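Local coordinates for homospermidine synthase (Legionella pneumophila subsp. pneumophila str. Philadelphia 1, PDB 2PH5), which binds NAD and probably catalyses the formation of homospermidine, at residues V223-A228 with N390-Q395. Sequence-based numbering, arbitrary orientation.
Sequences VNTWSA and NATSLQ
Asn390 reaches from the N-terminus of helix 391-408 to the backbone of Thr225, joining a capping box to the loop that follows strand 221-224. Its ND2 donates to Thr225 O at 3.1 Å; the donor lies in the carbonyl plane, on a lone pair, with an N-H...O angle of 147°. The other end of the same amide caps the helix: OD1 accepts from Ser393 N at 2.6 Å, and in the reciprocal bond Ser393 OG accepts the Asn390 N-H at 2.8 Å. With chi1 at 53°, Asn390 CG sits between its backbone N and carbonyl carbon, a placement that lets one amide face the helix start and the loop at once. Held by both bonds, the amide has little freedom to rotate.

Beside this link the two threonine side chains meet at about a right angle. Thr392 OG1 lies 3.4 Å from Thr225 CB and 3.1 Å from Thr225 OG1, and both hydroxyls are buried. Their partners come from the mixed sheet: Asp209 binds Thr225 OG1, while Asp357 and Gln211 bind Thr392 OG1. The methyl of Thr392, CG2, stands anti to the backbone N and is the branch that reaches the Trp226 indole.

Both segments belong to the saccharopine dehydrogenase C-terminal family region, and the contact lies close to the dinucleotide. Ser227 touches NAD, and its OG caps helix 228-236 through Gly230 N. The indole of Trp226, about 5 Å from the cofactor at the nearest side-chain atoms, is anchored by a hydrogen bond between NE1 and Tyr321 OH. Toward helix 391-408 the indole presents CD1, which Thr392 CG2 approaches obliquely to 3.8 Å.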
loop_
_atom_site.group_PDB
_atom_site.type_symbol
_atom_site.label_atom_id
_atom_site.label_comp_id
_atom_site.label_asym_id
_atom_site.label_seq_id
_atom_site.Cartn_x
_atom_site.Cartn_y
_atom_site.Cartn_z
ATOM N N VAL A 223 -0.880 -0.913 12.399
ATOM C CA VAL A 223 -0.260 0.268 12.988
ATOM C C VAL A 223 -0.908 1.554 12.472
ATOM O O VAL A 223 -1.132 1.720 11.269
ATOM C CB VAL A 223 1.262 0.274 12.691
ATOM C CG1 VAL A 223 1.965 1.367 13.490
ATOM C CG2 VAL A 223 1.852 -1.080 13.054
ATOM N N ASN A 224 -1.212 2.467 13.391
ATOM C CA ASN A 224 -1.863 3.710 13.015
ATOM C C ASN A 224 -1.573 4.816 14.016
ATOM O O ASN A 224 -1.224 4.562 15.171
ATOM C CB ASN A 224 -3.371 3.479 12.889
ATOM C CG ASN A 224 -4.095 4.649 12.240
ATOM O OD1 ASN A 224 -3.532 5.371 11.416
ATOM N ND2 ASN A 224 -5.361 4.828 12.603
ATOM N N THR A 225 -1.703 6.054 13.562
ATOM C CA THR A 225 -1.446 7.188 14.422
ATOM C C THR A 225 -2.574 7.372 15.419
ATOM O O THR A 225 -2.461 8.156 16.358
ATOM C CB THR A 225 -1.239 8.441 13.586
ATOM O OG1 THR A 225 -2.298 8.559 12.631
ATOM C CG2 THR A 225 0.102 8.341 12.842
ATOM N N TRP A 226 -3.669 6.650 15.199
ATOM C CA TRP A 226 -4.813 6.679 16.106
ATOM C C TRP A 226 -5.367 5.266 16.207
ATOM O O TRP A 226 -4.736 4.323 15.726
ATOM C CB TRP A 226 -5.903 7.640 15.635
ATOM C CG TRP A 226 -6.288 7.510 14.203
ATOM C CD1 TRP A 226 -5.534 7.853 13.123
ATOM C CD2 TRP A 226 -7.552 7.065 13.688
ATOM N NE1 TRP A 226 -6.245 7.657 11.965
ATOM C CE2 TRP A 226 -7.485 7.176 12.278
ATOM C CE3 TRP A 226 -8.732 6.588 14.279
ATOM C CZ2 TRP A 226 -8.561 6.826 11.444
ATOM C CZ3 TRP A 226 -9.803 6.240 13.445
ATOM C CH2 TRP A 226 -9.703 6.364 12.044
ATOM N N SER A 227 -6.535 5.111 16.820
ATOM C CA SER A 227 -7.117 3.787 16.985
ATOM C C SER A 227 -7.123 2.907 15.741
ATOM O O SER A 227 -7.765 3.232 14.739
ATOM C CB SER A 227 -8.546 3.883 17.499
ATOM O OG SER A 227 -9.103 2.586 17.584
ATOM N N ALA A 228 -6.418 1.781 15.819
ATOM C CA ALA A 228 -6.374 0.861 14.695
ATOM C C ALA A 228 -7.782 0.314 14.423
ATOM O O ALA A 228 -8.210 0.244 13.269
ATOM C CB ALA A 228 -5.399 -0.281 14.970
ATOM N N ASN A 390 0.719 13.023 19.376
ATOM C CA ASN A 390 1.365 12.999 18.082
ATOM C C ASN A 390 0.557 14.022 17.292
ATOM O O ASN A 390 -0.391 14.599 17.821
ATOM C CB ASN A 390 1.328 11.610 17.410
ATOM C CG ASN A 390 -0.066 11.015 17.320
ATOM O OD1 ASN A 390 -1.031 11.682 16.929
ATOM N ND2 ASN A 390 -0.173 9.734 17.659
ATOM N N ALA A 391 0.942 14.262 16.046
ATOM C CA ALA A 391 0.252 15.227 15.211
ATOM C C ALA A 391 -1.253 14.961 15.165
ATOM O O ALA A 391 -2.058 15.874 15.349
ATOM C CB ALA A 391 0.835 15.198 13.809
ATOM N N THR A 392 -1.619 13.704 14.936
ATOM C CA THR A 392 -3.018 13.290 14.841
ATOM C C THR A 392 -3.803 13.483 16.129
ATOM O O THR A 392 -4.831 14.159 16.132
ATOM C CB THR A 392 -3.124 11.800 14.424
ATOM O OG1 THR A 392 -2.365 11.589 13.227
ATOM C CG2 THR A 392 -4.574 11.406 14.177
ATOM N N SER A 393 -3.331 12.890 17.221
ATOM C CA SER A 393 -4.050 13.016 18.481
ATOM C C SER A 393 -4.226 14.474 18.900
ATOM O O SER A 393 -5.316 14.879 19.311
ATOM C CB SER A 393 -3.335 12.241 19.594
ATOM O OG SER A 393 -2.067 12.801 19.877
ATOM N N LEU A 394 -3.160 15.265 18.782
ATOM C CA LEU A 394 -3.219 16.670 19.179
ATOM C C LEU A 394 -4.299 17.470 18.460
ATOM O O LEU A 394 -4.892 18.379 19.040
ATOM C CB LEU A 394 -1.866 17.366 18.979
ATOM C CG LEU A 394 -1.810 18.786 19.570
ATOM C CD1 LEU A 394 -2.262 18.724 21.032
ATOM C CD2 LEU A 394 -0.391 19.359 19.477
ATOM N N GLN A 395 -4.566 17.138 17.205
ATOM C CA GLN A 395 -5.582 17.875 16.477
ATOM C C GLN A 395 -6.965 17.494 16.998
ATOM O O GLN A 395 -7.900 18.299 16.960
ATOM C CB GLN A 395 -5.489 17.590 14.977
ATOM C CG GLN A 395 -4.215 18.071 14.337
ATOM C CD GLN A 395 -4.075 17.589 12.899
ATOM O OE1 GLN A 395 -4.185 16.398 12.622
ATOM N NE2 GLN A 395 -3.828 18.517 11.980
#